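Side-chain contacts in AbiEi antitoxin C-terminal domain-containing protein (Mycobacterium tuberculosis, PDB 1ZEL), which is of unknown function but probably binds DNA through a winged-helix region and is related to the AbiEi antitoxins of toxin-antitoxin systems: residues R218-L223 with S229-A234; R146-A151 with S224-S229; P15-R20 with C47-D52. All coordinates share one frame; numbering follows the deposited sequence.

Overall arrangement
Contact 3 comes first along the chain, joining residues 15-20 and 47-52 among the N-terminal helices 19-28, 35-44 and 51-61. Contacts 1 and 2 follow within the AbiEi antitoxin C-terminal domain and interlock, since 146-151, 218-223, 224-229 and 229-234 alternate between them. They share Ser229 and helix 228-240, their centres lie about 9 Å apart, and a probable hydrogen bond from Trp149 NE1 to Leu222 O (2.9 Å) ties one to the other. Contact 3 sits on the opposite side of the chain's centre, its centre about 56 Å from that of contact 1 and about 51 Å from that of contact 2. The elongated chain thus keeps this N-terminal contact well apart from the C-terminal cluster.

Contact 1. Residues R218-L223 with S229-A234; sequences RLERLL and SAWQRA
Leu223 meets the indole of Trp231 with its CB, which sits over one face of the ring in a CH-pi contact, 3.7 Å from the centroid of the six-membered ring. The nearest indole atom is CE2, 3.5 Å from Leu223 CB. Beyond CB the leucine forks: CD2 packs on Ala230 CB at 4.0 Å, while CD1 reaches Ala234 CB at 4.0 Å, one turn further along. At the far end of the indole, Trp231 CH2 lies 3.9 Å from Glu220 CG, the aliphatic part of an extended side chain whose carboxylate plane is turned 68° from the ring. Helices 216-223 and 228-240 form an antiparallel helical hairpin joined by a short loop; the local axes approach to 10.8 Å at an angle of 155°. With CG anti to the carbonyl carbon, a chi1 of -74° lays the Trp231 indole against the C-terminal turn of helix 216-223, where Leu223 O lies 3.1 Å from Trp231 NE1. Helix 183-192 also covers this packing: Val188 touches Leu223, Thr192 touches Ala230 and Leu187 touches Ala234. Further out, helix 228-240 is tied to neighbouring loops by Gln232 NE2, which hydrogen-bonds to the carbonyls of Pro260 and Tyr281.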
loop_
_atom_site.group_PDB
_atom_site.type_symbol
_atom_site.label_atom_id
_atom_site.label_comp_id
_atom_site.label_asym_id
_atom_site.label_seq_id
_atom_site.Cartn_x
_atom_site.Cartn_y
_atom_site.Cartn_z
ATOM N N ARG A 218 -10.576 -4.560 17.743
ATOM C CA ARG A 218 -10.105 -4.859 16.375
ATOM C C ARG A 218 -8.701 -5.404 16.403
ATOM O O ARG A 218 -8.397 -6.348 15.686
ATOM C CB ARG A 218 -10.155 -3.625 15.496
ATOM C CG ARG A 218 -11.559 -3.275 15.132
ATOM C CD ARG A 218 -11.624 -1.936 14.447
ATOM N NE ARG A 218 -11.196 -2.015 13.055
ATOM C CZ ARG A 218 -11.965 -2.432 12.055
ATOM N NH1 ARG A 218 -11.483 -2.443 10.831
ATOM N NH2 ARG A 218 -13.205 -2.820 12.272
ATOM N N LEU A 219 -7.840 -4.827 17.243
ATOM C CA LEU A 219 -6.475 -5.347 17.399
ATOM C C LEU A 219 -6.506 -6.829 17.761
ATOM O O LEU A 219 -5.815 -7.660 17.160
ATOM C CB LEU A 219 -5.722 -4.564 18.484
ATOM C CG LEU A 219 -5.223 -3.178 18.042
ATOM C CD1 LEU A 219 -4.568 -2.479 19.233
ATOM C CD2 LEU A 219 -4.228 -3.268 16.864
ATOM N N GLU A 220 -7.350 -7.162 18.730
ATOM C CA GLU A 220 -7.415 -8.493 19.230
ATOM C C GLU A 220 -7.879 -9.477 18.143
ATOM O O GLU A 220 -7.371 -10.600 18.049
ATOM C CB GLU A 220 -8.356 -8.495 20.433
ATOM C CG GLU A 220 -8.598 -9.849 21.034
ATOM C CD GLU A 220 -9.604 -9.799 22.163
ATOM O OE1 GLU A 220 -10.102 -8.694 22.495
ATOM O OE2 GLU A 220 -9.892 -10.880 22.711
ATOM N N ARG A 221 -8.844 -9.064 17.331
ATOM C CA ARG A 221 -9.402 -9.973 16.327
ATOM C C ARG A 221 -8.386 -10.153 15.192
ATOM O O ARG A 221 -8.253 -11.232 14.631
ATOM C CB ARG A 221 -10.739 -9.460 15.808
ATOM C CG ARG A 221 -11.859 -9.518 16.861
ATOM C CD ARG A 221 -13.162 -9.035 16.246
ATOM N NE ARG A 221 -13.542 -9.847 15.088
ATOM C CZ ARG A 221 -14.154 -9.372 14.005
ATOM N NH1 ARG A 221 -14.456 -8.082 13.924
ATOM N NH2 ARG A 221 -14.449 -10.187 12.998
ATOM N N LEU A 222 -7.653 -9.095 14.889
ATOM C CA LEU A 222 -6.578 -9.159 13.884
ATOM C C LEU A 222 -5.326 -9.918 14.356
ATOM O O LEU A 222 -4.589 -10.444 13.534
ATOM C CB LEU A 222 -6.210 -7.766 13.413
ATOM C CG LEU A 222 -7.261 -7.098 12.505
ATOM C CD1 LEU A 222 -7.008 -5.642 12.404
ATOM C CD2 LEU A 222 -7.215 -7.680 11.121
ATOM N N LEU A 223 -5.089 -9.958 15.667
ATOM C CA LEU A 223 -4.006 -10.775 16.243
ATOM C C LEU A 223 -4.384 -12.237 16.406
ATOM O O LEU A 223 -3.515 -13.104 16.548
ATOM C CB LEU A 223 -3.586 -10.212 17.606
ATOM C CG LEU A 223 -2.757 -8.956 17.553
ATOM C CD1 LEU A 223 -2.899 -8.232 18.884
ATOM C CD2 LEU A 223 -1.291 -9.297 17.204
ATOM N N SER A 229 4.520 -13.962 19.732
ATOM C CA SER A 229 5.433 -12.840 19.528
ATOM C C SER A 229 4.763 -11.600 18.948
ATOM O O SER A 229 5.128 -10.482 19.307
ATOM C CB SER A 229 6.625 -13.261 18.661
ATOM O OG SER A 229 6.187 -13.772 17.427
ATOM N N ALA A 230 3.795 -11.796 18.049
ATOM C CA ALA A 230 3.037 -10.674 17.466
ATOM C C ALA A 230 2.246 -9.938 18.526
ATOM O O ALA A 230 2.222 -8.710 18.539
ATOM C CB ALA A 230 2.108 -11.165 16.348
ATOM N N TRP A 231 1.621 -10.707 19.431
ATOM C CA TRP A 231 0.870 -10.161 20.542
ATOM C C TRP A 231 1.780 -9.361 21.457
ATOM O O TRP A 231 1.444 -8.241 21.862
ATOM C CB TRP A 231 0.225 -11.300 21.342
ATOM C CG TRP A 231 -0.939 -11.936 20.670
ATOM C CD1 TRP A 231 -0.904 -12.875 19.681
ATOM C CD2 TRP A 231 -2.327 -11.704 20.973
ATOM N NE1 TRP A 231 -2.198 -13.247 19.343
ATOM C CE2 TRP A 231 -3.085 -12.542 20.121
ATOM C CE3 TRP A 231 -2.997 -10.872 21.889
ATOM C CZ2 TRP A 231 -4.494 -12.570 20.154
ATOM C CZ3 TRP A 231 -4.394 -10.885 21.917
ATOM C CH2 TRP A 231 -5.129 -11.721 21.041
ATOM N N GLN A 232 2.944 -9.931 21.768
ATOM C CA GLN A 232 3.946 -9.234 22.603
ATOM C C GLN A 232 4.357 -7.915 21.976
ATOM O O GLN A 232 4.330 -6.862 22.638
ATOM C CB GLN A 232 5.173 -10.123 22.845
ATOM C CG GLN A 232 4.860 -11.358 23.689
ATOM C CD GLN A 232 5.950 -12.396 23.593
ATOM O OE1 GLN A 232 5.860 -13.308 22.788
ATOM N NE2 GLN A 232 6.996 -12.254 24.402
ATOM N N ARG A 233 4.745 -7.970 20.706
ATOM C CA ARG A 233 5.150 -6.764 19.999
ATOM C C ARG A 233 4.044 -5.732 19.835
ATOM O O ARG A 233 4.284 -4.522 20.017
ATOM C CB ARG A 233 5.828 -7.109 18.675
ATOM C CG ARG A 233 7.102 -7.897 18.906
ATOM C CD ARG A 233 7.993 -7.905 17.705
ATOM N NE ARG A 233 7.490 -8.806 16.695
ATOM C CZ ARG A 233 7.964 -10.023 16.456
ATOM N NH1 ARG A 233 8.962 -10.521 17.174
ATOM N NH2 ARG A 233 7.422 -10.743 15.483
ATOM N N ALA A 234 2.824 -6.193 19.564
ATOM C CA ALA A 234 1.697 -5.265 19.387
ATOM C C ALA A 234 1.378 -4.575 20.693
ATOM O O ALA A 234 1.064 -3.381 20.726
ATOM C CB ALA A 234 0.453 -6.016 18.874
#

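Contact 2. Residues R146-A151 with S224-S229; sequences RIPWNA and SGRPTS. With FMT (formic acid), chain G; FMT (formic acid), chain E; FMT (formic acid), chain H.
Ile147 CG2 lies over one face of the Arg226 guanidinium, 3.6 Å from Arg226 NE, and the same methyl also covers one face of the Trp149 indole, 3.7 Å above the centre of the ring. It thus touches both flat groups, the indole and guanidinium planes standing 79° apart. Beside the guanidinium, roughly in its plane, is a formic acid molecule, probably from the crystallisation liquor, whose exact pose is doubtful. Pro148 CG, 3.7 Å from Arg226 NH2, approaches the group obliquely. An inverse gamma turn is centred on Pro148, with a weak bond from Trp149 N to Ile147 O, in the loop between strand 142-145 and helix 154-157. This turn brings isoleucine, proline and tryptophan together around the arginine that precedes helix 228-240. Two bends in Arg226, at chi2 (-71°) and chi3 (70°), bring its guanidinium back to Leu222 O and set NH1 3.6 Å from Trp149 NE1. Both nitrogens are hydrogen-bonded to that carbonyl, the two donors converging on it near the end of helix 216-223. Away from this cluster, Arg146 grips a second formic acid through two nearly straight bonds, from NE to O2 (2.8 Å) and from NH2 to O1 (3.0 Å).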
loop_
_atom_site.group_PDB
_atom_site.type_symbol
_atom_site.label_atom_id
_atom_site.label_comp_id
_atom_site.label_asym_id
_atom_site.label_seq_id
_atom_site.Cartn_x
_atom_site.Cartn_y
_atom_site.Cartn_z
ATOM N N ARG A 146 2.169 -11.128 3.661
ATOM C CA ARG A 146 1.264 -12.257 3.516
ATOM C C ARG A 146 0.816 -12.841 4.855
ATOM O O ARG A 146 1.054 -14.017 5.142
ATOM C CB ARG A 146 1.935 -13.348 2.679
ATOM C CG ARG A 146 2.063 -13.009 1.211
ATOM C CD ARG A 146 0.971 -13.658 0.396
ATOM N NE ARG A 146 1.319 -13.665 -1.025
ATOM C CZ ARG A 146 0.423 -13.778 -1.994
ATOM N NH1 ARG A 146 -0.854 -13.910 -1.671
ATOM N NH2 ARG A 146 0.797 -13.743 -3.271
ATOM N N ILE A 147 0.152 -12.027 5.654
ATOM C CA ILE A 147 -0.420 -12.468 6.923
ATOM C C ILE A 147 -1.774 -13.085 6.602
ATOM O O ILE A 147 -2.567 -12.468 5.889
ATOM C CB ILE A 147 -0.529 -11.255 7.860
ATOM C CG1 ILE A 147 0.880 -10.713 8.124
ATOM C CG2 ILE A 147 -1.271 -11.592 9.173
ATOM C CD1 ILE A 147 0.900 -9.437 8.872
ATOM N N PRO A 148 -2.038 -14.324 7.087
ATOM C CA PRO A 148 -3.234 -15.036 6.642
ATOM C C PRO A 148 -4.541 -14.585 7.279
ATOM O O PRO A 148 -5.330 -15.420 7.741
ATOM C CB PRO A 148 -2.924 -16.499 7.010
ATOM C CG PRO A 148 -2.072 -16.384 8.205
ATOM C CD PRO A 148 -1.235 -15.149 8.021
ATOM N N TRP A 149 -4.780 -13.272 7.297
ATOM C CA TRP A 149 -6.105 -12.767 7.605
ATOM C C TRP A 149 -7.188 -13.328 6.653
ATOM O O TRP A 149 -6.933 -13.580 5.455
ATOM C CB TRP A 149 -6.120 -11.244 7.515
ATOM C CG TRP A 149 -5.363 -10.574 8.622
ATOM C CD1 TRP A 149 -5.458 -10.856 9.950
ATOM C CD2 TRP A 149 -4.428 -9.497 8.499
ATOM N NE1 TRP A 149 -4.640 -10.016 10.674
ATOM C CE2 TRP A 149 -3.997 -9.168 9.806
ATOM C CE3 TRP A 149 -3.923 -8.760 7.416
ATOM C CZ2 TRP A 149 -3.068 -8.150 10.058
ATOM C CZ3 TRP A 149 -3.008 -7.746 7.668
ATOM C CH2 TRP A 149 -2.584 -7.456 8.978
ATOM N N ASN A 150 -8.388 -13.500 7.227
ATOM C CA ASN A 150 -9.631 -13.787 6.491
ATOM C C ASN A 150 -9.956 -12.684 5.459
ATOM O O ASN A 150 -10.404 -11.569 5.805
ATOM C CB ASN A 150 -10.798 -13.995 7.479
ATOM C CG ASN A 150 -12.123 -14.269 6.779
ATOM O OD1 ASN A 150 -12.161 -14.468 5.566
ATOM N ND2 ASN A 150 -13.211 -14.283 7.543
ATOM N N ALA A 151 -9.704 -13.016 4.192
ATOM C CA ALA A 151 -10.027 -12.166 3.048
ATOM C C ALA A 151 -11.510 -11.756 2.983
ATOM O O ALA A 151 -11.863 -10.796 2.292
ATOM C CB ALA A 151 -9.624 -12.869 1.760
ATOM N N SER A 224 -5.680 -12.534 16.392
ATOM C CA SER A 224 -6.120 -13.905 16.600
ATOM C C SER A 224 -5.531 -14.847 15.559
ATOM O O SER A 224 -5.862 -14.766 14.381
ATOM C CB SER A 224 -7.649 -13.998 16.634
ATOM O OG SER A 224 -8.041 -15.358 16.802
ATOM N N GLY A 225 -4.633 -15.728 15.993
ATOM C CA GLY A 225 -4.039 -16.714 15.088
ATOM C C GLY A 225 -2.605 -16.345 14.742
ATOM O O GLY A 225 -1.875 -17.138 14.163
ATOM N N ARG A 226 -2.201 -15.132 15.082
ATOM C CA ARG A 226 -0.809 -14.732 14.929
ATOM C C ARG A 226 0.027 -15.424 16.026
ATOM O O ARG A 226 -0.513 -15.840 17.062
ATOM C CB ARG A 226 -0.624 -13.194 15.041
ATOM C CG ARG A 226 -1.549 -12.275 14.239
ATOM C CD ARG A 226 -1.306 -12.276 12.730
ATOM N NE ARG A 226 -1.735 -13.562 12.162
ATOM C CZ ARG A 226 -2.996 -13.959 12.024
ATOM N NH1 ARG A 226 -4.016 -13.172 12.386
ATOM N NH2 ARG A 226 -3.246 -15.162 11.515
ATOM N N PRO A 227 1.346 -15.550 15.808
ATOM C CA PRO A 227 2.171 -16.118 16.881
ATOM C C PRO A 227 2.157 -15.234 18.127
ATOM O O PRO A 227 1.799 -14.050 18.054
ATOM C CB PRO A 227 3.569 -16.138 16.272
ATOM C CG PRO A 227 3.352 -16.063 14.764
ATOM C CD PRO A 227 2.141 -15.208 14.612
ATOM N N THR A 228 2.526 -15.802 19.267
ATOM C CA THR A 228 2.515 -15.049 20.529
ATOM C C THR A 228 3.404 -13.831 20.454
ATOM O O THR A 228 3.098 -12.780 21.022
ATOM C CB THR A 228 2.927 -15.961 21.687
ATOM O OG1 THR A 228 2.052 -17.097 21.689
ATOM C CG2 THR A 228 2.841 -15.231 23.031
ATOM N N SER A 229 4.520 -13.962 19.732
ATOM C CA SER A 229 5.433 -12.840 19.528
ATOM C C SER A 229 4.763 -11.600 18.948
ATOM O O SER A 229 5.128 -10.482 19.307
ATOM C CB SER A 229 6.625 -13.261 18.661
ATOM O OG SER A 229 6.187 -13.772 17.427
HETATM C C FMT G . 0.026 -15.850 11.598
HETATM O O1 FMT G . 0.762 -14.983 11.143
HETATM O O2 FMT G . -0.434 -16.768 10.925
HETATM C C FMT E . 4.092 -12.681 -3.252
HETATM O O1 FMT E . 3.623 -13.198 -4.275
HETATM O O2 FMT E . 3.851 -13.058 -2.094
HETATM C C FMT H . -1.014 -16.300 20.940
HETATM O O1 FMT H . -0.497 -16.375 22.062
HETATM O O2 FMT H . -2.222 -16.127 20.761
#

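Contact 3. Residues P15-R20 with C47-D52; sequences PTWASR and CGRDPD
Trp17 presents the benzene side of its indole to Cys47 and one face to Arg49, so that a single aromatic ring serves both a thiol and a cation. The snug part of the contact is at the sulfur. Cys47 SG comes to 3.7 Å from Trp17 CE3, reaching the ring obliquely, 67° off its normal and 5.0 Å from the centroid of the six-membered ring: a sulfur-aromatic contact. The thiol is engaged in turn by its own loop, since Arg49 N donates a hydrogen bond to Cys47 SG (3.5 Å), which closes the short turn through Gly48 on the sulfur.

Arg49, by contrast, lies at the margin of the contact and stacks at a tilt. Its guanidinium rests on the indole with the planes 28° apart, a cation-pi arrangement in which Arg49 CZ stands 4.5 Å from the centroid of the six-membered ring. The touching is done chiefly by Arg49 NH2, 3.6 Å from Trp17 NE1 and displaced from the ring centre. On the opposite face of the indole lies Ala18 CB, 3.6 Å above the plane, so the ring is sandwiched between its chain neighbour and the arginine. Trp17 CG sits between the backbone N and the carbonyl carbon (chi1 72°), a placement that sends the indole across to the other segment. Glu57 ties the polar ends together: one carboxylate oxygen forms a salt bridge with Arg49 NH2, and the other accepts a hydrogen bond from Trp17 NE1.

The contact joins the lead-in to helix 19-28 with the loop between helices 35-44 and 51-61, in the N-terminal region that probably carries the winged-helix fold. Trp17 packs on Ala54 and Leu58 of helix 51-61, and both Trp17 and Cys47 touch Leu42 of helix 35-44.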
loop_
_atom_site.group_PDB
_atom_site.type_symbol
_atom_site.label_atom_id
_atom_site.label_comp_id
_atom_site.label_asym_id
_atom_site.label_seq_id
_atom_site.Cartn_x
_atom_site.Cartn_y
_atom_site.Cartn_z
ATOM N N PRO A 15 -0.226 11.708 -35.363
ATOM C CA PRO A 15 -0.486 11.378 -36.766
ATOM C C PRO A 15 -1.983 11.410 -37.021
ATOM O O PRO A 15 -2.771 11.066 -36.134
ATOM C CB PRO A 15 0.020 9.944 -36.904
ATOM C CG PRO A 15 0.835 9.682 -35.700
ATOM C CD PRO A 15 0.396 10.601 -34.624
ATOM N N THR A 16 -2.373 11.788 -38.236
ATOM C CA THR A 16 -3.779 11.953 -38.574
ATOM C C THR A 16 -4.615 10.702 -38.325
ATOM O O THR A 16 -5.738 10.810 -37.843
ATOM C CB THR A 16 -3.934 12.492 -40.008
ATOM O OG1 THR A 16 -3.102 13.655 -40.148
ATOM C CG2 THR A 16 -5.354 12.882 -40.289
ATOM N N TRP A 17 -4.062 9.520 -38.616
ATOM C CA TRP A 17 -4.768 8.254 -38.377
ATOM C C TRP A 17 -5.214 8.133 -36.931
ATOM O O TRP A 17 -6.266 7.569 -36.645
ATOM C CB TRP A 17 -3.922 7.038 -38.817
ATOM C CG TRP A 17 -2.722 6.729 -37.929
ATOM C CD1 TRP A 17 -1.406 7.092 -38.143
ATOM C CD2 TRP A 17 -2.741 5.985 -36.712
ATOM N NE1 TRP A 17 -0.618 6.624 -37.118
ATOM C CE2 TRP A 17 -1.413 5.957 -36.216
ATOM C CE3 TRP A 17 -3.755 5.342 -35.984
ATOM C CZ2 TRP A 17 -1.071 5.301 -35.033
ATOM C CZ3 TRP A 17 -3.414 4.706 -34.789
ATOM C CH2 TRP A 17 -2.071 4.682 -34.335
ATOM N N ALA A 18 -4.413 8.688 -36.020
ATOM C CA ALA A 18 -4.646 8.582 -34.571
ATOM C C ALA A 18 -5.397 9.782 -33.971
ATOM O O ALA A 18 -5.602 9.847 -32.762
ATOM C CB ALA A 18 -3.303 8.393 -33.847
ATOM N N SER A 19 -5.770 10.751 -34.794
ATOM C CA SER A 19 -6.334 12.003 -34.268
ATOM C C SER A 19 -7.574 11.765 -33.382
ATOM O O SER A 19 -7.649 12.242 -32.246
ATOM C CB SER A 19 -6.695 12.917 -35.431
ATOM O OG SER A 19 -7.063 14.194 -34.962
ATOM N N ARG A 20 -8.555 11.014 -33.896
ATOM C CA ARG A 20 -9.759 10.749 -33.122
ATOM C C ARG A 20 -9.487 9.864 -31.920
ATOM O O ARG A 20 -10.127 10.026 -30.885
ATOM C CB ARG A 20 -10.874 10.146 -33.988
ATOM C CG ARG A 20 -11.408 11.119 -34.985
ATOM C CD ARG A 20 -12.731 10.665 -35.580
ATOM N NE ARG A 20 -13.425 11.826 -36.118
ATOM C CZ ARG A 20 -13.074 12.429 -37.245
ATOM N NH1 ARG A 20 -12.049 11.962 -37.951
ATOM N NH2 ARG A 20 -13.738 13.498 -37.661
ATOM N N CYS A 47 -10.535 3.747 -37.975
ATOM C CA CYS A 47 -9.166 3.309 -38.151
ATOM C C CYS A 47 -9.099 1.798 -38.242
ATOM O O CYS A 47 -9.496 1.090 -37.310
ATOM C CB CYS A 47 -8.278 3.818 -37.002
ATOM S SG CYS A 47 -6.581 3.317 -37.284
ATOM N N GLY A 48 -8.594 1.298 -39.363
ATOM C CA GLY A 48 -8.523 -0.143 -39.582
ATOM C C GLY A 48 -7.166 -0.746 -39.256
ATOM O O GLY A 48 -6.866 -1.874 -39.666
ATOM N N ARG A 49 -6.339 0.008 -38.543
ATOM C CA ARG A 49 -5.041 -0.492 -38.069
ATOM C C ARG A 49 -5.159 -1.683 -37.141
ATOM O O ARG A 49 -6.063 -1.735 -36.298
ATOM C CB ARG A 49 -4.287 0.597 -37.306
ATOM C CG ARG A 49 -3.440 1.443 -38.161
ATOM C CD ARG A 49 -2.016 0.947 -38.166
ATOM N NE ARG A 49 -1.177 2.086 -38.468
ATOM C CZ ARG A 49 -0.017 2.346 -37.898
ATOM N NH1 ARG A 49 0.488 1.541 -36.967
ATOM N NH2 ARG A 49 0.636 3.427 -38.276
ATOM N N ASP A 50 -4.236 -2.629 -37.296
ATOM C CA ASP A 50 -4.064 -3.687 -36.310
ATOM C C ASP A 50 -3.867 -3.019 -34.944
ATOM O O ASP A 50 -3.048 -2.099 -34.832
ATOM C CB ASP A 50 -2.846 -4.523 -36.668
ATOM C CG ASP A 50 -2.501 -5.523 -35.591
ATOM O OD1 ASP A 50 -3.269 -6.495 -35.411
ATOM O OD2 ASP A 50 -1.463 -5.326 -34.927
ATOM N N PRO A 51 -4.641 -3.435 -33.916
ATOM C CA PRO A 51 -4.508 -2.849 -32.579
ATOM C C PRO A 51 -3.078 -2.884 -32.033
ATOM O O PRO A 51 -2.595 -1.866 -31.556
ATOM C CB PRO A 51 -5.452 -3.700 -31.725
ATOM C CG PRO A 51 -6.479 -4.167 -32.708
ATOM C CD PRO A 51 -5.715 -4.446 -33.958
ATOM N N ASP A 52 -2.400 -4.029 -32.130
ATOM C CA ASP A 52 -1.017 -4.147 -31.667
ATOM C C ASP A 52 -0.083 -3.142 -32.347
ATOM O O ASP A 52 0.714 -2.459 -31.686
ATOM C CB ASP A 52 -0.518 -5.582 -31.888
ATOM C CG ASP A 52 -1.085 -6.546 -30.877
ATOM O OD1 ASP A 52 -1.588 -6.074 -29.841
ATOM O OD2 ASP A 52 -1.013 -7.766 -31.107
#